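Local coordinates for CDP-glucose-4,6-dehydratase (Yersinia pseudotuberculosis, PDB 1RKX), which catalyses the NAD-dependent dehydration of CDP-D-glucose to its 4-keto-6-deoxy sugar nucleotide, as a member of the short-chain dehydrogenase/reductase (SDR) family, at the interface of chains A and B and the interface of chains A and C. Numbering follows the deposited sequence. Chains: chain A/B/C, CDP-glucose-4,6-dehydratase.

Contact 1: the interface of chains A and B. Residues chain A 142-144, 266, 304; chain B 146-147, 306, 308.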
# COMPACT_ATOMS: atom_id res chain seq x y z
N ILE A 142 13.90 -6.77 1.06
CA ILE A 142 14.76 -7.07 -0.08
C ILE A 142 14.50 -6.28 -1.36
O ILE A 142 15.35 -6.29 -2.25
CB ILE A 142 14.65 -8.55 -0.44
CG1 ILE A 142 13.21 -8.87 -0.85
CG2 ILE A 142 15.08 -9.42 0.74
CD1 ILE A 142 12.98 -10.29 -1.31
N TRP A 143 13.36 -5.60 -1.45
CA TRP A 143 13.00 -4.87 -2.67
C TRP A 143 13.49 -3.43 -2.82
O TRP A 143 13.60 -2.69 -1.85
CB TRP A 143 11.47 -4.91 -2.84
CG TRP A 143 10.93 -6.31 -3.01
CD1 TRP A 143 11.23 -7.18 -4.02
CD2 TRP A 143 9.99 -6.97 -2.16
NE1 TRP A 143 10.53 -8.35 -3.84
CE2 TRP A 143 9.77 -8.25 -2.71
CE3 TRP A 143 9.32 -6.62 -0.98
CZ2 TRP A 143 8.89 -9.18 -2.12
CZ3 TRP A 143 8.46 -7.54 -0.40
CH2 TRP A 143 8.25 -8.80 -0.98
N GLY A 144 13.77 -3.04 -4.07
CA GLY A 144 14.22 -1.69 -4.34
C GLY A 144 13.03 -0.76 -4.25
O GLY A 144 11.94 -1.09 -4.72
N ASP A 266 20.92 -4.39 -10.23
CA ASP A 266 21.09 -5.32 -9.12
C ASP A 266 21.99 -6.51 -9.46
O ASP A 266 22.62 -7.08 -8.58
CB ASP A 266 19.73 -5.84 -8.64
CG ASP A 266 19.79 -6.42 -7.24
OD1 ASP A 266 18.83 -7.12 -6.84
OD2 ASP A 266 20.79 -6.17 -6.53
N LYS A 304 18.16 -0.62 -1.48
CA LYS A 304 18.39 -0.44 -2.90
C LYS A 304 17.21 0.28 -3.54
O LYS A 304 16.13 0.40 -2.94
CB LYS A 304 18.65 -1.78 -3.60
CG LYS A 304 17.46 -2.71 -3.68
CD LYS A 304 17.82 -3.98 -4.44
CE LYS A 304 16.62 -4.90 -4.56
NZ LYS A 304 16.94 -6.13 -5.32
N ARG B 146 6.13 -7.38 -6.76
CA ARG B 146 6.76 -8.06 -5.64
C ARG B 146 5.77 -9.12 -5.16
O ARG B 146 4.56 -8.95 -5.31
CB ARG B 146 7.12 -7.01 -4.57
CG ARG B 146 7.85 -5.82 -5.25
CD ARG B 146 8.56 -4.81 -4.35
NE ARG B 146 7.66 -3.94 -3.61
CZ ARG B 146 7.90 -2.67 -3.30
NH1 ARG B 146 9.03 -2.07 -3.68
NH2 ARG B 146 7.02 -1.99 -2.60
N GLU B 147 6.27 -10.22 -4.60
CA GLU B 147 5.40 -11.31 -4.18
C GLU B 147 4.29 -10.99 -3.17
O GLU B 147 3.30 -11.71 -3.09
CB GLU B 147 6.24 -12.49 -3.66
CG GLU B 147 7.01 -13.21 -4.75
CD GLU B 147 8.42 -12.65 -4.96
OE1 GLU B 147 8.69 -11.52 -4.50
OE2 GLU B 147 9.24 -13.33 -5.60
N ASP B 306 9.65 -8.55 -10.05
CA ASP B 306 10.84 -8.25 -9.27
C ASP B 306 11.22 -9.62 -8.70
O ASP B 306 10.43 -10.21 -7.95
CB ASP B 306 10.52 -7.29 -8.13
CG ASP B 306 11.75 -6.94 -7.31
OD1 ASP B 306 12.48 -7.87 -6.89
OD2 ASP B 306 11.98 -5.74 -7.09
N SER B 308 13.87 -10.36 -6.67
CA SER B 308 14.86 -10.20 -5.60
C SER B 308 14.74 -11.33 -4.59
O SER B 308 15.74 -11.78 -4.04
CB SER B 308 14.66 -8.85 -4.89
OG SER B 308 14.86 -7.77 -5.78
O HOH W 1 11.05 -10.60 -5.30
O HOH W 2 10.67 -3.40 -5.99
O HOH W 3 14.10 -4.69 -6.22

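Contact 2: the interface of chains A and C. Residues chain A 69, 112-113, 116, 119, 171; chain C 100-101.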
# COMPACT_ATOMS: atom_id res chain seq x y z
N GLN A 69 20.27 32.33 5.17
CA GLN A 69 19.20 32.60 4.22
C GLN A 69 19.45 33.78 3.29
O GLN A 69 19.30 33.67 2.07
CB GLN A 69 17.86 32.81 4.95
CG GLN A 69 16.70 33.10 3.99
CD GLN A 69 15.36 33.24 4.70
OE1 GLN A 69 15.27 33.12 5.92
NE2 GLN A 69 14.31 33.50 3.92
N VAL A 112 15.01 24.70 2.20
CA VAL A 112 13.96 25.72 2.22
C VAL A 112 14.52 27.07 1.74
O VAL A 112 13.92 27.74 0.88
CB VAL A 112 13.37 25.90 3.64
CG1 VAL A 112 12.48 27.14 3.70
CG2 VAL A 112 12.54 24.66 4.02
N TYR A 113 15.66 27.48 2.28
CA TYR A 113 16.28 28.75 1.90
C TYR A 113 16.64 28.80 0.41
O TYR A 113 16.51 29.83 -0.24
CB TYR A 113 17.53 29.01 2.74
CG TYR A 113 17.26 29.19 4.22
CD1 TYR A 113 18.24 28.86 5.16
CD2 TYR A 113 16.04 29.67 4.69
CE1 TYR A 113 18.02 29.01 6.52
CE2 TYR A 113 15.80 29.83 6.07
CZ TYR A 113 16.80 29.49 6.97
OH TYR A 113 16.61 29.63 8.32
N GLU A 116 13.38 29.10 -1.59
CA GLU A 116 12.82 30.44 -1.37
C GLU A 116 13.58 31.46 -2.22
O GLU A 116 12.98 32.35 -2.83
CB GLU A 116 12.92 30.82 0.11
CG GLU A 116 12.26 32.15 0.47
CD GLU A 116 10.74 32.13 0.35
OE1 GLU A 116 10.15 31.05 0.08
OE2 GLU A 116 10.13 33.20 0.52
N ARG A 119 12.55 31.09 -5.76
CA ARG A 119 11.19 31.60 -5.90
C ARG A 119 11.19 33.12 -6.13
O ARG A 119 10.48 33.62 -7.01
CB ARG A 119 10.41 31.27 -4.62
CG ARG A 119 8.95 31.68 -4.63
CD ARG A 119 8.19 30.99 -3.50
NE ARG A 119 8.30 31.66 -2.20
CZ ARG A 119 7.49 32.63 -1.80
NH1 ARG A 119 6.52 33.06 -2.59
NH2 ARG A 119 7.63 33.16 -0.59
N TYR A 171 6.96 23.05 -1.95
CA TYR A 171 7.36 24.26 -2.65
C TYR A 171 6.93 24.17 -4.12
O TYR A 171 6.45 25.16 -4.69
CB TYR A 171 8.88 24.49 -2.57
CG TYR A 171 9.27 25.57 -1.59
CD1 TYR A 171 9.28 25.32 -0.21
CD2 TYR A 171 9.57 26.86 -2.02
CE1 TYR A 171 9.58 26.33 0.70
CE2 TYR A 171 9.88 27.88 -1.12
CZ TYR A 171 9.87 27.61 0.24
OH TYR A 171 10.15 28.62 1.13
N PRO C 100 6.17 30.96 3.75
CA PRO C 100 6.57 29.56 3.85
C PRO C 100 7.78 29.30 4.77
O PRO C 100 7.77 28.37 5.58
CB PRO C 100 6.83 29.18 2.39
CG PRO C 100 7.29 30.48 1.78
CD PRO C 100 6.32 31.46 2.38
N VAL C 101 8.81 30.13 4.65
CA VAL C 101 10.01 29.95 5.45
C VAL C 101 9.71 29.99 6.96
O VAL C 101 10.14 29.11 7.71
CB VAL C 101 11.06 31.03 5.09
CG1 VAL C 101 12.34 30.81 5.90
CG2 VAL C 101 11.36 30.96 3.59

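Contact 3: the interface of chains A and B. Residues chain A 146-148, 306, 308; chain B 141, 143-144.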
# COMPACT_ATOMS: atom_id res chain seq x y z
N ARG A 146 10.44 2.31 -4.89
CA ARG A 146 9.87 2.97 -6.05
C ARG A 146 9.61 4.43 -5.63
O ARG A 146 9.38 4.70 -4.46
CB ARG A 146 8.60 2.22 -6.48
CG ARG A 146 8.92 0.70 -6.57
CD ARG A 146 7.90 -0.20 -7.26
NE ARG A 146 6.67 -0.42 -6.50
CZ ARG A 146 5.97 -1.55 -6.50
NH1 ARG A 146 6.36 -2.61 -7.20
NH2 ARG A 146 4.86 -1.62 -5.80
N GLU A 147 9.66 5.36 -6.58
CA GLU A 147 9.50 6.78 -6.26
C GLU A 147 8.20 7.20 -5.57
O GLU A 147 8.16 8.24 -4.93
CB GLU A 147 9.71 7.64 -7.51
CG GLU A 147 11.16 7.67 -7.98
CD GLU A 147 11.49 6.58 -8.99
OE1 GLU A 147 10.70 5.62 -9.11
OE2 GLU A 147 12.54 6.68 -9.65
N ASN A 148 7.15 6.39 -5.70
CA ASN A 148 5.87 6.72 -5.09
C ASN A 148 5.71 6.20 -3.66
O ASN A 148 4.64 6.33 -3.08
CB ASN A 148 4.73 6.17 -5.96
CG ASN A 148 4.64 4.65 -5.93
OD1 ASN A 148 5.59 3.97 -5.54
ND2 ASN A 148 3.50 4.12 -6.35
N ASP A 306 14.68 1.07 -7.10
CA ASP A 306 14.19 0.58 -8.38
C ASP A 306 14.33 1.80 -9.29
O ASP A 306 13.72 2.83 -9.03
CB ASP A 306 12.71 0.19 -8.27
CG ASP A 306 12.17 -0.38 -9.58
OD1 ASP A 306 12.37 0.26 -10.63
OD2 ASP A 306 11.53 -1.45 -9.54
N SER A 308 13.48 1.98 -12.60
CA SER A 308 12.71 1.77 -13.83
C SER A 308 12.22 3.10 -14.40
O SER A 308 12.14 3.27 -15.61
CB SER A 308 11.51 0.87 -13.55
OG SER A 308 11.91 -0.41 -13.10
N TRP B 141 1.75 -0.23 -14.51
CA TRP B 141 2.84 0.70 -14.22
C TRP B 141 4.18 0.15 -14.69
O TRP B 141 4.26 -0.97 -15.20
CB TRP B 141 2.88 1.04 -12.72
CG TRP B 141 3.02 -0.13 -11.79
CD1 TRP B 141 3.53 -1.37 -12.08
CD2 TRP B 141 2.72 -0.14 -10.39
NE1 TRP B 141 3.56 -2.15 -10.95
CE2 TRP B 141 3.07 -1.42 -9.89
CE3 TRP B 141 2.19 0.80 -9.50
CZ2 TRP B 141 2.90 -1.78 -8.54
CZ3 TRP B 141 2.02 0.45 -8.16
CH2 TRP B 141 2.38 -0.83 -7.70
N TRP B 143 6.84 -0.64 -12.83
CA TRP B 143 7.56 -1.47 -11.87
C TRP B 143 7.27 -2.97 -11.85
O TRP B 143 6.16 -3.40 -12.13
CB TRP B 143 7.34 -0.89 -10.47
CG TRP B 143 7.88 0.50 -10.32
CD1 TRP B 143 9.19 0.89 -10.45
CD2 TRP B 143 7.14 1.69 -10.00
NE1 TRP B 143 9.30 2.25 -10.23
CE2 TRP B 143 8.06 2.76 -9.95
CE3 TRP B 143 5.78 1.95 -9.76
CZ2 TRP B 143 7.67 4.07 -9.66
CZ3 TRP B 143 5.39 3.26 -9.46
CH2 TRP B 143 6.34 4.30 -9.42
N GLY B 144 8.29 -3.75 -11.51
CA GLY B 144 8.13 -5.19 -11.43
C GLY B 144 7.39 -5.53 -10.15
O GLY B 144 7.66 -4.94 -9.11
O HOH W 4 11.69 3.64 -10.60
O HOH W 5 11.04 -2.99 -11.48

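Contact 1: the interface of chains A and B
A:Trp143 reaches across to B:Arg146, B:Glu147 and B:Asp306 in a part of the two-fold A-B interface of the deposited assembly, formed mostly by loops. The patch may help pair the chains. Its CG lies beside the backbone N, anti to the carbonyl carbon (chi1 -62°). Starting at the root, CB meets CD of B:Arg146. The arginine chain then runs over one face of the indole. Its CD sits 3.5 Å from the centroid of the five-membered ring of A:Trp143. Its CB sits 3.7 Å from the centroid of the six-membered ring of the same indole. These are CH-pi contacts. CG1 of A:Ile142 lies on the opposite face, toward the rim. CD1 of A:Trp143 meets OD1 of B:Asp306 at the ring edge. That carboxylate stands nearly upright to the indole, with planes 86° apart. NE1 of A:Trp143 hydrogen-bonds water 1 at 2.7 Å and nearly straight (165°). Water 1 also reaches OE1 of B:Glu147 at 2.7 Å and the backbone O of B:Asp306. Next along the same edge, CZ2 of A:Trp143 lies 3.3 Å from OE1 of B:Glu147.

A direct bond lies beside this ring: NZ of A:Lys304 donates to OG of B:Ser308 at 2.7 Å. OG of B:Ser308 in turn donates to the syn lone pair of OD1 of B:Asp306 at 2.6 Å. Water 3 joins the backbone N of A:Gly144 to OD2 of B:Asp306 and OG of B:Ser308.

Contact 2: the interface of chains A and C
OE1 of A:Glu116 is gripped by OH of A:Tyr171 and NE of A:Arg119, and lies 3.4 Å from CG of C:Pro100. Most of the residues belong to helices 100-121 and 156-175, the pair that forms the four-helix bundle in many SDR dimers, which this A-C interface probably is. A:Gln69 begins helix 69-79. OH of A:Tyr171 donates to OE1 of A:Glu116 at 2.6 Å. NE of A:Arg119 donates to the same OE1 at 3.0 Å, from the opposite face of the carboxylate. NH2 of A:Arg119 takes the other oxygen, OE2 of A:Glu116, at 2.7 Å and on its syn side. This side-on salt bridge and the tyrosine probably fix the carboxylate's rotation. The glutamate chain bends at chi2 (68°), which brings its carboxylate round to both donors.

C:Pro100 lays its ring against this cluster. Its CB and CG touch OH of A:Tyr171. C:Val101, in the first turn of its helix, splits its two methyls. CG2 packs 3.5 Å from CG of A:Glu116, and CG1 of A:Val112 crosses at an angle, 4.0 Å from CG2 of C:Val101. CG1 of C:Val101 meets the edge of the A:Tyr113 ring, in its plane, 3.6 Å from CE2. The extended A:Gln69 chain puts OE1 3.7 Å from CG1 of C:Val101.

Contact 3: the interface of chains A and B
The A:Arg146 chain crosses one face of B:Trp143, and its guanidinium goes on to the benzo edge of B:Trp141, which lies over one guanidinium face toward the rim. CB of A:Arg146 lies over the centre of the B:Trp143 ring system and CD over its five-membered ring, both as CH-pi contacts. The guanidinium plane is turned 58° from the ring of B:Trp141 and 26° from that of B:Trp143. CZ of A:Arg146 is 3.7 Å from CZ2 of B:Trp141, and NH2 also leans on this edge at CH2. The face of B:Trp141 rests on the rim of B:Trp143, whose CE3 sits 3.6 Å above it.

The amide of A:Asn148 stands on the same side of the B:Trp143 plane as A:Arg146, above the CZ3-CH2 rim and a little outside it. It is tilted by 32° from the indole. ND2 of A:Asn148 lies 3.7 Å from CZ3 of B:Trp143. NH1 of A:Arg146 faces the backbone O of B:Gly144 at 3.3 Å. OD1 of A:Asp306 lies at the ring edge by CD1 of B:Trp143. The tryptophans and A:Arg146 to A:Asn148 lie in copies of one loop segment between 3-10 helix 133-135 and helix 156-175. A:Asp306 sits in the loop before helix 308-314, which A:Ser308 begins.

Contacts 1 and 3 lie about 10 Å apart, measured between the centres of their C-alpha atoms. They are largely symmetry twins within one two-fold interface, with the chains exchanged. Trp143, Gly144, Arg146, Glu147, Asp306 and Ser308 occur in both, so each chain both offers its tryptophan and receives its neighbour's. Contact 2 is about 36 Å from contact 1 and about 30 Å from contact 3. It uses helices rather than that loop and shares no residues with them. Chain A thus touches B and C through separate surfaces. This fits the four-chain deposited assembly, though the structure alone does not prove a tetramer in solution.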